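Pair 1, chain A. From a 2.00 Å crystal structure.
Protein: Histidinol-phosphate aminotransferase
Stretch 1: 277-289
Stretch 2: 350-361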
# COMPACT_ATOMS: atom_id res chain seq x y z
N LYS A 277 -8.21 34.27 -4.95
CA LYS A 277 -8.24 35.71 -4.70
C LYS A 277 -9.66 36.24 -4.56
O LYS A 277 -9.93 37.07 -3.68
CB LYS A 277 -7.50 36.47 -5.81
CG LYS A 277 -7.22 37.93 -5.50
CD LYS A 277 -6.44 38.60 -6.62
CE LYS A 277 -6.36 40.10 -6.41
NZ LYS A 277 -7.70 40.75 -6.46
N ARG A 278 -10.56 35.76 -5.41
CA ARG A 278 -11.96 36.18 -5.37
C ARG A 278 -12.66 35.61 -4.15
O ARG A 278 -13.30 36.33 -3.38
CB ARG A 278 -12.69 35.74 -6.64
CG ARG A 278 -14.08 36.35 -6.80
CD ARG A 278 -14.88 35.64 -7.88
NE ARG A 278 -15.28 34.30 -7.46
CZ ARG A 278 -16.53 33.95 -7.16
NH1 ARG A 278 -17.50 34.84 -7.24
NH2 ARG A 278 -16.81 32.70 -6.79
N PHE A 279 -12.56 34.29 -3.99
CA PHE A 279 -13.18 33.59 -2.88
C PHE A 279 -12.96 34.35 -1.56
O PHE A 279 -13.89 34.57 -0.78
CB PHE A 279 -12.62 32.16 -2.79
CG PHE A 279 -13.42 31.25 -1.90
CD1 PHE A 279 -14.75 30.96 -2.19
CD2 PHE A 279 -12.86 30.69 -0.77
CE1 PHE A 279 -15.48 30.14 -1.38
CE2 PHE A 279 -13.59 29.86 0.05
CZ PHE A 279 -14.91 29.59 -0.26
N ILE A 280 -11.72 34.77 -1.33
CA ILE A 280 -11.36 35.44 -0.09
C ILE A 280 -11.99 36.84 0.03
O ILE A 280 -12.23 37.33 1.14
CB ILE A 280 -9.83 35.55 0.07
CG1 ILE A 280 -9.26 34.27 0.72
CG2 ILE A 280 -9.46 36.76 0.92
CD1 ILE A 280 -9.69 32.96 0.07
N GLU A 281 -12.25 37.49 -1.11
CA GLU A 281 -12.88 38.81 -1.07
C GLU A 281 -14.35 38.66 -0.77
O GLU A 281 -14.91 39.42 0.02
CB GLU A 281 -12.66 39.58 -2.38
CG GLU A 281 -11.25 40.18 -2.50
CD GLU A 281 -10.87 40.53 -3.93
OE1 GLU A 281 -11.47 39.93 -4.85
OE2 GLU A 281 -9.97 41.38 -4.12
N GLU A 282 -14.97 37.66 -1.38
CA GLU A 282 -16.35 37.32 -1.07
C GLU A 282 -16.54 36.90 0.40
O GLU A 282 -17.52 37.30 1.04
CB GLU A 282 -16.84 36.23 -2.01
CG GLU A 282 -16.73 36.64 -3.47
CD GLU A 282 -17.38 37.97 -3.72
OE1 GLU A 282 -16.66 38.91 -4.13
OE2 GLU A 282 -18.60 38.09 -3.49
N LEU A 283 -15.61 36.10 0.94
CA LEU A 283 -15.70 35.67 2.34
C LEU A 283 -15.56 36.86 3.26
O LEU A 283 -16.14 36.90 4.35
CB LEU A 283 -14.63 34.62 2.69
CG LEU A 283 -14.83 33.12 2.41
CD1 LEU A 283 -13.64 32.37 2.95
CD2 LEU A 283 -16.12 32.57 3.03
N ASN A 284 -14.77 37.85 2.82
CA ASN A 284 -14.48 39.00 3.67
C ASN A 284 -15.70 39.89 3.87
O ASN A 284 -15.78 40.65 4.82
CB ASN A 284 -13.28 39.80 3.12
CG ASN A 284 -11.95 39.34 3.69
OD1 ASN A 284 -10.99 39.13 2.96
ND2 ASN A 284 -11.88 39.19 5.02
N LYS A 285 -16.66 39.76 2.95
CA LYS A 285 -17.90 40.52 3.00
C LYS A 285 -18.92 39.90 3.95
O LYS A 285 -19.81 40.59 4.46
CB LYS A 285 -18.50 40.64 1.59
CG LYS A 285 -17.62 41.37 0.57
CD LYS A 285 -18.11 41.12 -0.86
CE LYS A 285 -17.53 42.12 -1.84
NZ LYS A 285 -16.04 42.13 -1.83
N ILE A 286 -18.79 38.59 4.19
CA ILE A 286 -19.76 37.86 5.02
C ILE A 286 -19.66 38.29 6.48
O ILE A 286 -18.56 38.37 7.04
CB ILE A 286 -19.62 36.33 4.84
CG1 ILE A 286 -19.48 36.00 3.36
CG2 ILE A 286 -20.80 35.59 5.47
CD1 ILE A 286 -20.06 34.70 2.97
N GLY A 287 -20.81 38.58 7.09
CA GLY A 287 -20.87 39.22 8.39
C GLY A 287 -20.32 38.45 9.57
O GLY A 287 -19.68 39.03 10.46
N PHE A 288 -20.58 37.14 9.61
CA PHE A 288 -20.08 36.34 10.71
C PHE A 288 -18.63 35.94 10.46
O PHE A 288 -17.95 35.47 11.37
CB PHE A 288 -20.95 35.11 10.98
CG PHE A 288 -21.18 34.26 9.78
CD1 PHE A 288 -20.25 33.32 9.40
CD2 PHE A 288 -22.34 34.38 9.03
CE1 PHE A 288 -20.46 32.53 8.30
CE2 PHE A 288 -22.56 33.59 7.93
CZ PHE A 288 -21.62 32.66 7.57
N ILE A 289 -18.18 36.14 9.23
CA ILE A 289 -16.77 35.97 8.91
C ILE A 289 -15.99 37.14 9.47
O ILE A 289 -15.90 38.20 8.85
CB ILE A 289 -16.51 35.87 7.41
CG1 ILE A 289 -17.33 34.74 6.79
CG2 ILE A 289 -15.01 35.63 7.16
CD1 ILE A 289 -16.65 33.40 6.85
N PHE A 350 -21.71 27.87 -2.72
CA PHE A 350 -21.27 27.84 -1.32
C PHE A 350 -21.54 29.15 -0.56
O PHE A 350 -22.15 29.16 0.51
CB PHE A 350 -19.78 27.50 -1.27
CG PHE A 350 -19.20 27.54 0.11
CD1 PHE A 350 -19.48 26.52 1.02
CD2 PHE A 350 -18.39 28.59 0.51
CE1 PHE A 350 -18.96 26.55 2.30
CE2 PHE A 350 -17.86 28.63 1.79
CZ PHE A 350 -18.14 27.61 2.69
N LEU A 351 -21.06 30.26 -1.14
CA LEU A 351 -21.16 31.58 -0.54
C LEU A 351 -22.62 32.02 -0.41
O LEU A 351 -23.00 32.66 0.58
CB LEU A 351 -20.39 32.61 -1.38
CG LEU A 351 -18.86 32.64 -1.35
CD1 LEU A 351 -18.30 33.19 -2.65
CD2 LEU A 351 -18.35 33.45 -0.15
N ARG A 352 -23.42 31.69 -1.42
CA ARG A 352 -24.83 32.06 -1.39
C ARG A 352 -25.61 31.32 -0.32
O ARG A 352 -26.73 31.68 -0.01
CB ARG A 352 -25.46 31.88 -2.77
CG ARG A 352 -24.82 32.78 -3.82
CD ARG A 352 -25.45 32.61 -5.18
NE ARG A 352 -25.56 31.20 -5.56
CZ ARG A 352 -25.92 30.77 -6.76
NH1 ARG A 352 -26.21 31.65 -7.72
NH2 ARG A 352 -26.00 29.47 -7.01
N ALA A 353 -25.00 30.29 0.26
CA ALA A 353 -25.58 29.62 1.42
C ALA A 353 -25.10 30.32 2.70
O ALA A 353 -25.87 30.48 3.65
CB ALA A 353 -25.19 28.16 1.44
N LEU A 354 -23.83 30.72 2.71
CA LEU A 354 -23.24 31.46 3.82
C LEU A 354 -24.00 32.74 4.04
O LEU A 354 -24.20 33.18 5.16
CB LEU A 354 -21.78 31.80 3.51
CG LEU A 354 -20.68 31.01 4.21
CD1 LEU A 354 -20.98 29.52 4.20
CD2 LEU A 354 -19.36 31.28 3.55
N LYS A 355 -24.42 33.34 2.93
CA LYS A 355 -25.22 34.55 2.94
C LYS A 355 -26.62 34.30 3.53
O LYS A 355 -27.14 35.10 4.32
CB LYS A 355 -25.30 35.12 1.52
CG LYS A 355 -24.00 35.75 1.04
CD LYS A 355 -23.87 35.72 -0.48
CE LYS A 355 -22.59 36.41 -0.95
NZ LYS A 355 -21.36 35.89 -0.30
N GLY A 356 -27.23 33.18 3.14
CA GLY A 356 -28.53 32.83 3.67
C GLY A 356 -28.47 32.60 5.16
O GLY A 356 -29.41 32.89 5.88
N VAL A 357 -27.35 32.07 5.64
CA VAL A 357 -27.15 31.90 7.07
C VAL A 357 -27.05 33.28 7.73
O VAL A 357 -27.76 33.54 8.71
CB VAL A 357 -25.88 31.08 7.39
CG1 VAL A 357 -25.69 30.98 8.90
CG2 VAL A 357 -25.96 29.70 6.76
N GLU A 358 -26.19 34.14 7.18
CA GLU A 358 -26.02 35.49 7.69
C GLU A 358 -27.37 36.21 7.73
O GLU A 358 -27.77 36.74 8.77
CB GLU A 358 -25.02 36.28 6.84
CG GLU A 358 -25.06 37.78 7.06
CD GLU A 358 -24.43 38.21 8.38
OE1 GLU A 358 -23.67 37.41 8.97
OE2 GLU A 358 -24.68 39.36 8.82
N ASN A 359 -28.08 36.20 6.60
CA ASN A 359 -29.44 36.69 6.54
C ASN A 359 -30.32 36.18 7.67
O ASN A 359 -31.06 36.94 8.30
CB ASN A 359 -30.08 36.31 5.20
CG ASN A 359 -29.68 37.23 4.09
OD1 ASN A 359 -28.71 37.98 4.21
ND2 ASN A 359 -30.42 37.18 2.99
N ASN A 360 -30.26 34.87 7.91
CA ASN A 360 -31.10 34.27 8.92
C ASN A 360 -30.51 34.38 10.33
O ASN A 360 -31.01 33.78 11.28
CB ASN A 360 -31.38 32.81 8.58
CG ASN A 360 -32.55 32.25 9.36
OD1 ASN A 360 -33.50 32.97 9.66
ND2 ASN A 360 -32.48 30.97 9.69
N LEU A 361 -29.45 35.18 10.46
CA LEU A 361 -28.74 35.29 11.72
C LEU A 361 -29.30 36.45 12.55
O LEU A 361 -29.96 36.23 13.57
CB LEU A 361 -27.24 35.49 11.47
CG LEU A 361 -26.26 35.16 12.59
CD1 LEU A 361 -26.35 33.69 12.98
CD2 LEU A 361 -24.85 35.50 12.16
O HOH W 1 -19.67 38.25 -0.12

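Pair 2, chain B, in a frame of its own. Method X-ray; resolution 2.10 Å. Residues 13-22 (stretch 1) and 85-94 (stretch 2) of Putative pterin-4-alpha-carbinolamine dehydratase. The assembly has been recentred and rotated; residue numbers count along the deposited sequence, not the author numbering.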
# COMPACT_ATOMS: atom_id res chain seq x y z
N GLU B 13 -6.92 9.55 9.61
CA GLU B 13 -7.76 8.64 10.36
C GLU B 13 -7.61 7.20 9.86
O GLU B 13 -7.46 6.28 10.65
CB GLU B 13 -9.23 9.07 10.30
CG GLU B 13 -10.16 8.28 11.22
CD GLU B 13 -9.80 8.41 12.69
OE1 GLU B 13 -9.18 9.44 13.07
OE2 GLU B 13 -10.14 7.50 13.47
N ALA B 14 -7.63 7.03 8.54
CA ALA B 14 -7.51 5.70 7.93
C ALA B 14 -6.17 5.05 8.24
O ALA B 14 -6.10 3.84 8.41
CB ALA B 14 -7.73 5.77 6.42
N LEU B 15 -5.12 5.86 8.32
CA LEU B 15 -3.77 5.33 8.59
C LEU B 15 -3.64 4.71 9.98
O LEU B 15 -2.80 3.84 10.19
CB LEU B 15 -2.73 6.43 8.40
CG LEU B 15 -2.45 6.81 6.95
CD1 LEU B 15 -1.75 8.17 6.87
CD2 LEU B 15 -1.62 5.74 6.25
N ARG B 16 -4.48 5.14 10.92
CA ARG B 16 -4.41 4.63 12.29
C ARG B 16 -4.56 3.11 12.34
O ARG B 16 -3.87 2.45 13.12
CB ARG B 16 -5.45 5.32 13.18
CG ARG B 16 -5.14 6.79 13.42
CD ARG B 16 -6.22 7.48 14.24
NE ARG B 16 -6.14 7.16 15.67
CZ ARG B 16 -5.27 7.70 16.52
NH1 ARG B 16 -4.36 8.59 16.12
NH2 ARG B 16 -5.30 7.34 17.80
N ALA B 17 -5.44 2.56 11.50
CA ALA B 17 -5.68 1.13 11.45
C ALA B 17 -4.65 0.38 10.58
O ALA B 17 -4.68 -0.86 10.52
CB ALA B 17 -7.10 0.85 10.95
N LEU B 18 -3.75 1.11 9.92
CA LEU B 18 -2.77 0.53 9.01
C LEU B 18 -1.36 0.64 9.60
O LEU B 18 -0.63 1.59 9.31
CB LEU B 18 -2.84 1.22 7.64
CG LEU B 18 -4.18 1.18 6.90
CD1 LEU B 18 -4.16 2.12 5.70
CD2 LEU B 18 -4.52 -0.25 6.46
N ASP B 19 -0.98 -0.33 10.43
CA ASP B 19 0.32 -0.32 11.11
C ASP B 19 1.47 -0.17 10.12
O ASP B 19 1.52 -0.87 9.10
CB ASP B 19 0.50 -1.59 11.95
CG ASP B 19 1.81 -1.60 12.73
OD1 ASP B 19 2.10 -0.61 13.42
OD2 ASP B 19 2.54 -2.61 12.65
N GLY B 20 2.38 0.75 10.41
CA GLY B 20 3.57 0.98 9.59
C GLY B 20 3.38 1.91 8.40
O GLY B 20 4.36 2.29 7.75
N TRP B 21 2.13 2.28 8.10
CA TRP B 21 1.84 3.15 6.95
C TRP B 21 1.81 4.63 7.36
O TRP B 21 1.33 4.99 8.45
CB TRP B 21 0.52 2.76 6.28
CG TRP B 21 0.59 1.45 5.57
CD1 TRP B 21 0.43 0.20 6.12
CD2 TRP B 21 0.86 1.24 4.17
NE1 TRP B 21 0.57 -0.76 5.15
CE2 TRP B 21 0.84 -0.16 3.95
CE3 TRP B 21 1.12 2.09 3.10
CZ2 TRP B 21 1.06 -0.71 2.69
CZ3 TRP B 21 1.34 1.54 1.84
CH2 TRP B 21 1.31 0.14 1.65
N GLN B 22 2.33 5.48 6.47
CA GLN B 22 2.36 6.93 6.69
C GLN B 22 2.01 7.65 5.40
O GLN B 22 2.15 7.10 4.31
CB GLN B 22 3.76 7.37 7.16
CG GLN B 22 4.31 6.60 8.36
CD GLN B 22 5.77 6.92 8.65
OE1 GLN B 22 6.35 7.85 8.08
NE2 GLN B 22 6.39 6.13 9.54
N ASP B 85 -6.55 2.10 -2.12
CA ASP B 85 -5.24 2.16 -1.48
C ASP B 85 -5.31 1.62 -0.06
O ASP B 85 -4.40 0.91 0.39
CB ASP B 85 -4.72 3.60 -1.47
CG ASP B 85 -4.62 4.17 -2.86
OD1 ASP B 85 -3.88 3.58 -3.67
OD2 ASP B 85 -5.30 5.19 -3.14
N ILE B 86 -6.39 1.95 0.63
CA ILE B 86 -6.63 1.43 1.97
C ILE B 86 -6.78 -0.10 1.94
O ILE B 86 -6.22 -0.79 2.78
CB ILE B 86 -7.89 2.06 2.63
CG1 ILE B 86 -7.80 3.60 2.64
CG2 ILE B 86 -8.08 1.52 4.04
CD1 ILE B 86 -6.48 4.18 3.12
N LYS B 87 -7.54 -0.61 0.98
CA LYS B 87 -7.71 -2.06 0.83
C LYS B 87 -6.38 -2.77 0.57
O LYS B 87 -6.10 -3.83 1.14
CB LYS B 87 -8.70 -2.38 -0.30
CG LYS B 87 -10.14 -2.05 0.05
CD LYS B 87 -11.09 -2.31 -1.12
CE LYS B 87 -11.50 -3.76 -1.19
NZ LYS B 87 -12.47 -4.01 -2.30
N MET B 88 -5.56 -2.18 -0.30
CA MET B 88 -4.27 -2.76 -0.65
C MET B 88 -3.32 -2.75 0.54
O MET B 88 -2.68 -3.75 0.83
CB MET B 88 -3.65 -2.02 -1.85
CG MET B 88 -2.26 -2.52 -2.25
SD MET B 88 -2.21 -4.27 -2.68
CE MET B 88 -2.81 -4.21 -4.37
N ALA B 89 -3.25 -1.62 1.25
CA ALA B 89 -2.40 -1.52 2.44
C ALA B 89 -2.83 -2.54 3.50
O ALA B 89 -1.99 -3.20 4.11
CB ALA B 89 -2.45 -0.11 3.01
N ARG B 90 -4.14 -2.66 3.70
CA ARG B 90 -4.71 -3.64 4.61
C ARG B 90 -4.30 -5.06 4.24
O ARG B 90 -3.85 -5.82 5.10
CB ARG B 90 -6.24 -3.52 4.63
CG ARG B 90 -6.96 -4.54 5.52
CD ARG B 90 -8.48 -4.38 5.47
NE ARG B 90 -8.91 -3.02 5.74
CZ ARG B 90 -9.72 -2.28 4.98
NH1 ARG B 90 -10.24 -2.75 3.85
NH2 ARG B 90 -10.03 -1.04 5.36
N LYS B 91 -4.44 -5.42 2.96
CA LYS B 91 -4.10 -6.76 2.48
C LYS B 91 -2.61 -7.04 2.61
O LYS B 91 -2.22 -8.13 3.04
CB LYS B 91 -4.52 -6.95 1.02
CG LYS B 91 -4.34 -8.37 0.49
CD LYS B 91 -5.33 -9.36 1.12
CE LYS B 91 -5.35 -10.68 0.37
NZ LYS B 91 -6.34 -11.64 0.91
N MET B 92 -1.79 -6.06 2.23
CA MET B 92 -0.34 -6.16 2.38
C MET B 92 0.06 -6.41 3.83
O MET B 92 0.92 -7.24 4.10
CB MET B 92 0.35 -4.91 1.85
CG MET B 92 0.44 -4.87 0.34
SD MET B 92 1.22 -3.38 -0.29
CE MET B 92 1.42 -3.85 -2.02
N ASN B 93 -0.57 -5.68 4.75
CA ASN B 93 -0.33 -5.89 6.17
C ASN B 93 -0.70 -7.30 6.63
O ASN B 93 -0.01 -7.88 7.47
CB ASN B 93 -1.06 -4.83 7.02
CG ASN B 93 -0.26 -3.55 7.17
OD1 ASN B 93 0.66 -3.29 6.40
ND2 ASN B 93 -0.59 -2.75 8.18
N ALA B 94 -1.77 -7.85 6.06
CA ALA B 94 -2.20 -9.21 6.36
C ALA B 94 -1.20 -10.23 5.81
O ALA B 94 -0.86 -11.20 6.49
CB ALA B 94 -3.60 -9.48 5.81
O HOH W 2 -2.62 -2.86 10.61

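A backbone arrangement fixes where side chains may meet, but not which side chains must do the meeting. Pair 1, from histidinol-phosphate aminotransferase, and pair 2, from a putative pterin-4-alpha-carbinolamine dehydratase, illustrate the point. In each, the end of one helix and the loop that follows pack along a second helix, and 14 central residues superpose with an RMSD of 1.0 Å.

The closest agreement lies at the centre. I286(A) coincides with L18(B), and L351(A) with I86(B), each pair of side-chain centres falling within 1 Å. Both combinations make an aliphatic contact: I286(A) CD1 lies 3.8 Å from L351(A) CD2, and L18(B) CD1 lies 4.0 Å from I86(B) CD1. One helical turn earlier, E282(A) matches A14(B). The methylene of the glutamate does what the alanine methyl does, with E282(A) CB 3.4 Å from L351(A) CD1 and A14(B) CB 3.9 Å from I86(B) CD1.

The next inward position, L354(A) matched to A89(B), shows how bulk can be redistributed. In pair 1 the leucine is large: its CB sits 3.4 Å from I286(A) CD1, its CD2 3.5 Å from L283(A) CD2, and its CG 3.9 Å from F288(A) CZ. In pair 2 the position holds only a methyl group, and W21(B) lies against it. A89(B) CB stands over one face of the indole, 3.6 Å from the centroid of its six-membered ring. The two aromatic residues are not equivalent, for F288(A) matches G20(B), whereas W21(B) matches I289(A), and that match is looser. Glycine suits the positive phi at G20(B), in a type II turn that runs from L18(B) to W21(B).

Further along the second helix, V357(A) and M92(B) each meet their aromatic neighbour: V357(A) CG1 is 4.2 Å from F288(A) CE2, while M92(B) SD is 4.0 Å from W21(B) CZ2, at the ring edge.

E358(A) and N93(B) both reach the loop, with different chemistry. The carboxylate places OE1 3.4 Å from CA of G287(A), where a CB in ideal position would clash with OE2 of E358(A). The matching D19(B) does carry a side chain, and the asparagine amide serves both as donor and as acceptor: N93(B) ND2 donates to D19(B) O at 3.0 Å, and N93(B) OD1 accepts from W21(B) NE1 at 2.8 Å.

The shared frame thus conserves an aliphatic centre, while the surrounding positions trade bulk and polarity.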